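Putative TIM-barrel metal-dependent hydrolase (Mycobacterium avium subsp. paratuberculosis S397, PDB 4DZI) probably acts as a metal-dependent hydrolase of the amidohydrolase superfamily, with a two-metal site in a TIM barrel that holds two cadmium ions here. Local coordinates at residues C70-F75 against E361-P366; S291-S296 against A332-D337; I351-D356 against K383-N388. All coordinates share one frame; numbering follows the deposited sequence.

How the contacts relate
Each contact supplies a ligand to the two-cadmium site: contact 1 gives E361, to the chain P ion alone, while contact 2 gives E293 and contact 3 D356, each to both ions. E293 OE2 lies 2.7 Å from D356 OD1, both oxygens being ligands of the same two ions. E361 OE2 is 3.3 Å from E293 OE1 on the chain P ion, which also carries one water. The centres of contacts 2 and 3 are about 11 Å apart, those of contacts 1 and 2 about 13 Å, and those of contacts 1 and 3 about 17 Å. Y335 ties them together: its ring packs against D72 and E361, while its OH makes a weak hydrogen bond to S355 O at 2.8 Å.

Contact 1 of 3, residues C70-F75 against E361-P366. With CD (cadmium ion), chain P.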
loop_
_atom_site.group_PDB
_atom_site.type_symbol
_atom_site.label_atom_id
_atom_site.label_comp_id
_atom_site.label_asym_id
_atom_site.label_seq_id
_atom_site.Cartn_x
_atom_site.Cartn_y
_atom_site.Cartn_z
ATOM N N CYS C 70 6.912 12.579 -24.426
ATOM C CA CYS C 70 5.607 12.677 -25.086
ATOM C C CYS C 70 4.468 12.276 -24.148
ATOM O O CYS C 70 3.311 12.650 -24.375
ATOM C CB CYS C 70 5.558 11.913 -26.406
ATOM S SG CYS C 70 5.682 10.129 -26.303
ATOM N N LEU C 71 4.782 11.524 -23.096
ATOM C CA LEU C 71 3.778 11.137 -22.128
ATOM C C LEU C 71 3.799 12.042 -20.888
ATOM O O LEU C 71 3.042 11.825 -19.955
ATOM C CB LEU C 71 3.954 9.669 -21.738
ATOM C CG LEU C 71 3.998 8.680 -22.910
ATOM C CD1 LEU C 71 4.182 7.234 -22.459
ATOM C CD2 LEU C 71 2.725 8.830 -23.724
ATOM N N ASP C 72 4.655 13.061 -20.885
ATOM C CA ASP C 72 4.861 13.857 -19.672
ATOM C C ASP C 72 3.560 14.565 -19.272
ATOM O O ASP C 72 3.062 14.388 -18.155
ATOM C CB ASP C 72 6.055 14.826 -19.851
ATOM C CG ASP C 72 6.320 15.694 -18.628
ATOM O OD1 ASP C 72 6.816 16.834 -18.811
ATOM O OD2 ASP C 72 6.063 15.248 -17.491
ATOM N N LEU C 73 2.979 15.330 -20.189
ATOM C CA LEU C 73 1.718 16.017 -19.876
ATOM C C LEU C 73 0.600 15.048 -19.430
ATOM O O LEU C 73 -0.214 15.389 -18.564
ATOM C CB LEU C 73 1.256 16.922 -21.031
ATOM C CG LEU C 73 2.084 18.194 -21.255
ATOM C CD1 LEU C 73 1.383 19.133 -22.228
ATOM C CD2 LEU C 73 2.378 18.904 -19.937
ATOM N N LEU C 74 0.580 13.847 -20.007
ATOM C CA LEU C 74 -0.348 12.787 -19.593
ATOM C C LEU C 74 -0.150 12.366 -18.136
ATOM O O LEU C 74 -1.069 12.476 -17.318
ATOM C CB LEU C 74 -0.200 11.546 -20.491
ATOM C CG LEU C 74 -1.169 10.381 -20.207
ATOM C CD1 LEU C 74 -2.619 10.817 -20.430
ATOM C CD2 LEU C 74 -0.847 9.134 -21.030
ATOM N N PHE C 75 1.045 11.857 -17.830
ATOM C CA PHE C 75 1.402 11.443 -16.470
ATOM C C PHE C 75 1.168 12.550 -15.433
ATOM O O PHE C 75 1.009 12.268 -14.245
ATOM C CB PHE C 75 2.857 10.956 -16.410
ATOM C CG PHE C 75 3.050 9.513 -16.809
ATOM C CD1 PHE C 75 3.673 8.618 -15.944
ATOM C CD2 PHE C 75 2.628 9.049 -18.048
ATOM C CE1 PHE C 75 3.864 7.292 -16.302
ATOM C CE2 PHE C 75 2.819 7.723 -18.413
ATOM C CZ PHE C 75 3.437 6.843 -17.540
ATOM N N GLU C 361 7.841 9.081 -20.360
ATOM C CA GLU C 361 7.295 9.675 -19.119
ATOM C C GLU C 361 8.250 10.680 -18.461
ATOM O O GLU C 361 7.906 11.321 -17.449
ATOM C CB GLU C 361 6.930 8.560 -18.107
ATOM C CG GLU C 361 8.119 7.734 -17.559
ATOM C CD GLU C 361 8.534 6.537 -18.420
ATOM O OE1 GLU C 361 8.027 6.435 -19.579
ATOM O OE2 GLU C 361 9.348 5.665 -17.945
ATOM N N GLY C 362 9.430 10.844 -19.046
ATOM C CA GLY C 362 10.422 11.780 -18.514
ATOM C C GLY C 362 10.271 13.171 -19.092
ATOM O O GLY C 362 9.334 13.472 -19.853
ATOM N N LEU C 363 11.179 14.066 -18.713
ATOM C CA LEU C 363 11.207 15.396 -19.314
ATOM C C LEU C 363 11.880 15.387 -20.690
ATOM O O LEU C 363 12.934 14.791 -20.876
ATOM C CB LEU C 363 11.974 16.352 -18.425
ATOM C CG LEU C 363 11.457 16.520 -17.009
ATOM C CD1 LEU C 363 12.435 17.438 -16.262
ATOM C CD2 LEU C 363 10.040 17.065 -17.032
ATOM N N ALA C 364 11.290 16.091 -21.645
ATOM C CA ALA C 364 11.905 16.216 -22.961
ATOM C C ALA C 364 13.210 16.988 -22.850
ATOM O O ALA C 364 14.189 16.664 -23.512
ATOM C CB ALA C 364 10.964 16.950 -23.909
ATOM N N SER C 365 13.198 18.024 -22.017
ATOM C CA SER C 365 14.383 18.848 -21.776
ATOM C C SER C 365 14.734 18.746 -20.310
ATOM O O SER C 365 14.027 19.285 -19.471
ATOM C CB SER C 365 14.088 20.314 -22.088
ATOM O OG SER C 365 15.190 21.149 -21.737
ATOM N N PRO C 366 15.825 18.054 -20.005
ATOM C CA PRO C 366 16.136 17.835 -18.584
ATOM C C PRO C 366 16.187 19.111 -17.725
ATOM O O PRO C 366 15.624 19.155 -16.608
ATOM C CB PRO C 366 17.488 17.109 -18.641
ATOM C CG PRO C 366 17.435 16.348 -19.949
ATOM C CD PRO C 366 16.715 17.295 -20.907
HETATM CD CD CD P . 11.236 5.952 -16.754
HETATM O O HOH W 1 8.638 17.244 -21.146
HETATM O O HOH W 2 5.694 12.544 -16.436
HETATM O O HOH W 3 11.171 3.526 -16.225
#
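D72 sets its CB 3.5 Å from G362 O where helix 72-76 meets the loop that precedes helix 378-393. This is the close-fitting part of the contact, and it buries G362 O, which has no polar partner in the model. Beside it, E361 lays its CB over the face of the F75 ring, 3.8 Å from the ring centroid and 12° off the normal, a CH-pi contact. That one is less certain, because F75 is exposed and poorly ordered; its ring also packs on K308 of the second subunit. Around the D72 carboxylate the contact is wetter, and no direct hydrogen bond crosses it. One water donates to both D72 OD2 and E361 O; another donates to D72 OD1 and accepts from A364 N, 2.9 Å from the water oxygen. The carboxylate has its charged partner in R76. The E361 side chain bends at chi2 (-86°), turning its own carboxylate to the metal, where OE2 binds the cadmium ion of chain P at 2.2 Å. H359, D356 and E293 also bind that ion. E361 thus divides its chemistry between a CB that packs on an aromatic face near the subunit boundary and an OE2 that binds metal.

Contact 2 of 3, residues S291-S296 against A332-D337. With CD (cadmium ion), chain Q; CD (cadmium ion), chain P.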
loop_
_atom_site.group_PDB
_atom_site.type_symbol
_atom_site.label_atom_id
_atom_site.label_comp_id
_atom_site.label_asym_id
_atom_site.label_seq_id
_atom_site.Cartn_x
_atom_site.Cartn_y
_atom_site.Cartn_z
ATOM N N SER C 291 16.405 7.118 -3.773
ATOM C CA SER C 291 15.194 6.656 -4.470
ATOM C C SER C 291 15.079 7.373 -5.802
ATOM O O SER C 291 15.087 8.609 -5.834
ATOM C CB SER C 291 13.969 6.969 -3.586
ATOM O OG SER C 291 12.766 6.800 -4.327
ATOM N N ILE C 292 15.025 6.613 -6.895
ATOM C CA ILE C 292 14.947 7.212 -8.237
ATOM C C ILE C 292 13.693 6.736 -8.989
ATOM O O ILE C 292 13.440 5.531 -9.091
ATOM C CB ILE C 292 16.218 6.843 -9.052
ATOM C CG1 ILE C 292 17.494 7.095 -8.220
ATOM C CG2 ILE C 292 16.238 7.598 -10.388
ATOM C CD1 ILE C 292 18.789 6.675 -8.907
ATOM N N GLU C 293 12.943 7.696 -9.524
ATOM C CA GLU C 293 11.716 7.433 -10.309
ATOM C C GLU C 293 10.638 6.723 -9.519
ATOM O O GLU C 293 9.797 6.033 -10.093
ATOM C CB GLU C 293 11.992 6.700 -11.657
ATOM C CG GLU C 293 10.923 7.079 -12.710
ATOM C CD GLU C 293 11.050 6.422 -14.066
ATOM O OE1 GLU C 293 10.013 6.299 -14.742
ATOM O OE2 GLU C 293 12.167 6.015 -14.451
ATOM N N ASN C 294 10.637 6.939 -8.212
ATOM C CA ASN C 294 9.558 6.359 -7.404
ATOM C C ASN C 294 8.601 7.418 -6.842
ATOM O O ASN C 294 7.672 7.064 -6.078
ATOM C CB ASN C 294 10.203 5.598 -6.255
ATOM C CG ASN C 294 11.158 4.521 -6.753
ATOM O OD1 ASN C 294 10.803 3.736 -7.619
ATOM N ND2 ASN C 294 12.386 4.519 -6.220
ATOM N N GLY C 295 8.820 8.702 -7.185
ATOM C CA GLY C 295 8.072 9.848 -6.600
ATOM C C GLY C 295 8.601 10.147 -5.197
ATOM O O GLY C 295 9.486 9.470 -4.711
ATOM N N SER C 296 7.985 11.117 -4.520
ATOM C CA SER C 296 8.350 11.426 -3.152
ATOM C C SER C 296 7.102 11.389 -2.294
ATOM O O SER C 296 7.193 11.581 -1.102
ATOM C CB SER C 296 9.004 12.826 -3.035
ATOM O OG SER C 296 8.111 13.880 -3.401
ATOM N N ALA C 332 14.809 11.554 -5.498
ATOM C CA ALA C 332 14.446 12.265 -6.727
ATOM C C ALA C 332 12.923 12.272 -6.844
ATOM O O ALA C 332 12.326 11.229 -7.112
ATOM C CB ALA C 332 15.037 11.557 -7.958
ATOM N N PRO C 333 12.291 13.423 -6.651
ATOM C CA PRO C 333 10.823 13.457 -6.696
ATOM C C PRO C 333 10.269 13.414 -8.122
ATOM O O PRO C 333 10.992 13.605 -9.128
ATOM C CB PRO C 333 10.501 14.828 -6.082
ATOM C CG PRO C 333 11.683 15.689 -6.558
ATOM C CD PRO C 333 12.859 14.750 -6.345
ATOM N N TYR C 334 8.961 13.185 -8.229
ATOM C CA TYR C 334 8.301 13.385 -9.515
ATOM C C TYR C 334 8.099 14.899 -9.713
ATOM O O TYR C 334 8.016 15.671 -8.742
ATOM C CB TYR C 334 6.949 12.609 -9.611
ATOM C CG TYR C 334 7.025 11.088 -9.837
ATOM C CD1 TYR C 334 8.035 10.503 -10.605
ATOM C CD2 TYR C 334 6.038 10.231 -9.319
ATOM C CE1 TYR C 334 8.077 9.122 -10.818
ATOM C CE2 TYR C 334 6.081 8.857 -9.532
ATOM C CZ TYR C 334 7.105 8.290 -10.274
ATOM O OH TYR C 334 7.154 6.887 -10.487
ATOM N N TYR C 335 8.035 15.318 -10.980
ATOM C CA TYR C 335 7.965 16.756 -11.342
ATOM C C TYR C 335 6.805 17.505 -10.719
ATOM O O TYR C 335 6.924 18.700 -10.465
ATOM C CB TYR C 335 7.935 16.942 -12.869
ATOM C CG TYR C 335 8.701 15.850 -13.540
ATOM C CD1 TYR C 335 10.036 15.615 -13.204
ATOM C CD2 TYR C 335 8.090 15.000 -14.451
ATOM C CE1 TYR C 335 10.750 14.589 -13.790
ATOM C CE2 TYR C 335 8.792 13.963 -15.035
ATOM C CZ TYR C 335 10.118 13.763 -14.706
ATOM O OH TYR C 335 10.818 12.731 -15.289
ATOM N N GLU C 336 5.693 16.810 -10.473
ATOM C CA GLU C 336 4.467 17.437 -9.953
ATOM C C GLU C 336 4.340 17.421 -8.446
ATOM O O GLU C 336 3.420 17.992 -7.881
ATOM C CB GLU C 336 3.225 16.784 -10.585
ATOM C CG GLU C 336 2.969 17.185 -12.030
ATOM C CD GLU C 336 2.601 18.656 -12.182
ATOM O OE1 GLU C 336 3.284 19.351 -12.957
ATOM O OE2 GLU C 336 1.640 19.126 -11.531
ATOM N N ASP C 337 5.285 16.772 -7.780
ATOM C CA ASP C 337 5.282 16.736 -6.334
ATOM C C ASP C 337 5.383 18.142 -5.706
ATOM O O ASP C 337 5.957 19.069 -6.283
ATOM C CB ASP C 337 6.433 15.848 -5.835
ATOM C CG ASP C 337 6.265 14.391 -6.193
ATOM O OD1 ASP C 337 5.195 13.976 -6.712
ATOM O OD2 ASP C 337 7.218 13.617 -5.934
HETATM CD CD CD Q . 14.306 6.530 -14.556
HETATM CD CD CD P . 11.236 5.952 -16.754
HETATM O O HOH W 4 11.923 8.637 -6.019
HETATM O O HOH W 5 7.441 6.523 -13.871
HETATM O O HOH W 6 10.615 10.084 -8.892
HETATM O O HOH W 7 5.272 11.282 -5.876
HETATM O O HOH W 3 11.171 3.526 -16.225
#
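Two first torsions bring D337 and S296 together: D337 CG stands anti to its own carbonyl carbon (chi1 -66°), and S296 OG sits between its backbone N and carbonyl carbon (chi1 63°). D337 OD2 then accepts three bonds. S296 OG donates at 2.7 Å from above the carboxylate plane, S296 N approaches on the syn side, somewhat out of that plane, and Y334 N, within the same type I turn, comes from above it. Three donors on one oxygen should fix the carboxylate's rotation and favour its charged form. Beside this grip the Y334 ring, in the conformer described (one of two), lies flat on the backbone at G295, whose CA is 3.6 Å from the ring centroid and 19° off the normal. At the far end of the same conformer, Y334 OH is 2.8 Å from E293 O, a weak bond whose proton is not settled, and E293 CG meets the ring edge in its plane. The E293 chain, extended beyond CG, carries its carboxylate to the metals: OE2 bridges the two cadmium ions, 2.2 Å from the chain Q ion, and OE1 binds the chain P ion. Between the backbones, a water accepts from G295 N and donates to A332 O. Nearer the strand, A332 N donates to S291 O at 3.0 Å, continuing the parallel pairing of 289-292 with 329-331. The contact lies just beyond the C-terminal ends of these two adjacent barrel strands, with helix 339-346 packed on S296 and P333 and helix 266-277 on S291 and N294.

Contact 3 of 3, residues I351-D356 against K383-N388; sequences ILFGSD and KIMRDN. With CD (cadmium ion), chain P; CD (cadmium ion), chain Q.
M385 drops its methyl group onto the face of the F353 ring: CE sits 3.6 Å from the ring centroid and only 9° off the normal. The bump reaches the flat surface because the methionine folds back at chi2 and again at chi3 (-65° about the latter), which also sets SD obliquely against the ring, 4.3 Å from its centroid, in a Met-aromatic contact. F353 CB points toward the helix, and the ring presents one face to M385 CE. Next to it, I384 CG2 fills the notch between I351 CG2, 4.1 Å away, and F353 CB, 4.3 Å away; the I351 and I384 side chains run side by side. Farther along the helix, L352 CD2 lodges beside N388, 3.7 Å from its CB, with the side chains crossing obliquely.

Two bonds fasten this apolar surface. N388 ND2 donates to I351 O at 2.8 Å, nearly straight at 168° and in the plane of the amide. F353 N donates to I384 O at 3.0 Å, a carbonyl of helix 378-393 where the wider pi-type turn at 383-387 changes the winding. At the other end of 351-356, D356 OD1 bridges both cadmium ions, and OD2 binds the chain P ion at 2.4 Å, more closely than OD1 does. The chemistry therefore changes along one short segment, from buried apolar surface, with I351 O and F353 N bonded to the helix, to a carboxylate shared by two metals.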
loop_
_atom_site.group_PDB
_atom_site.type_symbol
_atom_site.label_atom_id
_atom_site.label_comp_id
_atom_site.label_asym_id
_atom_site.label_seq_id
_atom_site.Cartn_x
_atom_site.Cartn_y
_atom_site.Cartn_z
ATOM N N ILE C 351 16.801 16.557 -1.729
ATOM C CA ILE C 351 15.986 16.562 -2.954
ATOM C C ILE C 351 16.908 16.566 -4.174
ATOM O O ILE C 351 17.791 17.420 -4.286
ATOM C CB ILE C 351 15.052 17.779 -2.973
ATOM C CG1 ILE C 351 14.060 17.688 -1.811
ATOM C CG2 ILE C 351 14.310 17.879 -4.295
ATOM C CD1 ILE C 351 13.138 18.901 -1.735
ATOM N N LEU C 352 16.710 15.583 -5.050
ATOM C CA LEU C 352 17.526 15.470 -6.250
ATOM C C LEU C 352 16.787 15.732 -7.537
ATOM O O LEU C 352 15.705 15.185 -7.793
ATOM C CB LEU C 352 18.133 14.066 -6.334
ATOM C CG LEU C 352 19.083 13.635 -5.217
ATOM C CD1 LEU C 352 19.466 12.172 -5.288
ATOM C CD2 LEU C 352 20.340 14.502 -5.336
ATOM N N PHE C 353 17.397 16.513 -8.414
ATOM C CA PHE C 353 16.932 16.574 -9.793
ATOM C C PHE C 353 17.254 15.320 -10.608
ATOM O O PHE C 353 18.404 14.870 -10.659
ATOM C CB PHE C 353 17.534 17.819 -10.456
ATOM C CG PHE C 353 17.741 17.689 -11.933
ATOM C CD1 PHE C 353 16.668 17.611 -12.810
ATOM C CD2 PHE C 353 19.035 17.652 -12.438
ATOM C CE1 PHE C 353 16.892 17.509 -14.183
ATOM C CE2 PHE C 353 19.267 17.536 -13.800
ATOM C CZ PHE C 353 18.199 17.498 -14.675
ATOM N N GLY C 354 16.211 14.745 -11.214
ATOM C CA GLY C 354 16.399 13.641 -12.171
ATOM C C GLY C 354 15.340 13.848 -13.264
ATOM O O GLY C 354 14.187 14.144 -12.968
ATOM N N SER C 355 15.727 13.707 -14.524
ATOM C CA SER C 355 14.816 13.982 -15.632
ATOM C C SER C 355 14.152 12.730 -16.217
ATOM O O SER C 355 13.085 12.843 -16.843
ATOM C CB SER C 355 15.595 14.636 -16.786
ATOM O OG SER C 355 16.531 13.698 -17.294
ATOM N N ASP C 356 14.777 11.565 -16.033
ATOM C CA ASP C 356 14.327 10.299 -16.624
ATOM C C ASP C 356 14.456 10.317 -18.124
ATOM O O ASP C 356 13.779 9.575 -18.821
ATOM C CB ASP C 356 12.866 9.991 -16.248
ATOM C CG ASP C 356 12.488 8.523 -16.471
ATOM O OD1 ASP C 356 13.323 7.612 -16.349
ATOM O OD2 ASP C 356 11.288 8.297 -16.721
ATOM N N LYS C 383 21.582 23.464 -5.197
ATOM C CA LYS C 383 21.698 22.207 -4.477
ATOM C C LYS C 383 20.895 21.143 -5.195
ATOM O O LYS C 383 21.377 20.036 -5.429
ATOM C CB LYS C 383 21.163 22.302 -3.036
ATOM C CG LYS C 383 22.006 23.190 -2.133
ATOM C CD LYS C 383 21.397 23.207 -0.742
ATOM C CE LYS C 383 22.398 23.864 0.211
ATOM N NZ LYS C 383 22.018 23.754 1.648
ATOM N N ILE C 384 19.645 21.472 -5.511
ATOM C CA ILE C 384 18.736 20.489 -6.123
ATOM C C ILE C 384 19.219 20.050 -7.508
ATOM O O ILE C 384 19.176 18.853 -7.866
ATOM C CB ILE C 384 17.320 21.068 -6.193
ATOM C CG1 ILE C 384 16.773 21.181 -4.755
ATOM C CG2 ILE C 384 16.403 20.169 -7.008
ATOM C CD1 ILE C 384 15.472 21.949 -4.682
ATOM N N MET C 385 19.713 21.007 -8.286
ATOM C CA MET C 385 20.160 20.695 -9.650
ATOM C C MET C 385 21.558 20.120 -9.807
ATOM O O MET C 385 21.898 19.581 -10.860
ATOM C CB MET C 385 20.055 21.961 -10.520
ATOM C CG MET C 385 18.649 22.532 -10.649
ATOM S SD MET C 385 17.428 21.381 -11.359
ATOM C CE MET C 385 18.024 21.132 -13.021
ATOM N N ARG C 386 22.370 20.232 -8.769
ATOM C CA ARG C 386 23.755 19.822 -8.890
ATOM C C ARG C 386 24.407 19.321 -7.603
ATOM O O ARG C 386 24.913 18.212 -7.541
ATOM C CB ARG C 386 24.537 21.017 -9.433
ATOM C CG ARG C 386 26.002 20.730 -9.587
ATOM C CD ARG C 386 26.719 21.937 -10.140
ATOM N NE ARG C 386 28.121 21.556 -10.143
ATOM C CZ ARG C 386 28.745 20.876 -11.110
ATOM N NH1 ARG C 386 28.133 20.541 -12.249
ATOM N NH2 ARG C 386 30.014 20.522 -10.935
ATOM N N ASP C 387 24.419 20.146 -6.552
ATOM C CA ASP C 387 25.299 19.778 -5.454
ATOM C C ASP C 387 24.788 18.684 -4.525
ATOM O O ASP C 387 25.586 17.964 -3.903
ATOM C CB ASP C 387 25.693 21.016 -4.689
ATOM C CG ASP C 387 26.628 21.893 -5.508
ATOM O OD1 ASP C 387 27.526 21.340 -6.169
ATOM O OD2 ASP C 387 26.465 23.109 -5.500
ATOM N N ASN C 388 23.468 18.529 -4.407
ATOM C CA ASN C 388 23.007 17.435 -3.568
ATOM C C ASN C 388 23.435 16.086 -4.137
ATOM O O ASN C 388 23.716 15.164 -3.394
ATOM C CB ASN C 388 21.489 17.438 -3.464
ATOM C CG ASN C 388 20.974 18.617 -2.649
ATOM O OD1 ASN C 388 21.719 19.251 -1.902
ATOM N ND2 ASN C 388 19.699 18.909 -2.789
HETATM CD CD CD P . 11.236 5.952 -16.754
HETATM CD CD CD Q . 14.306 6.530 -14.556
HETATM O O HOH W 3 11.171 3.526 -16.225
#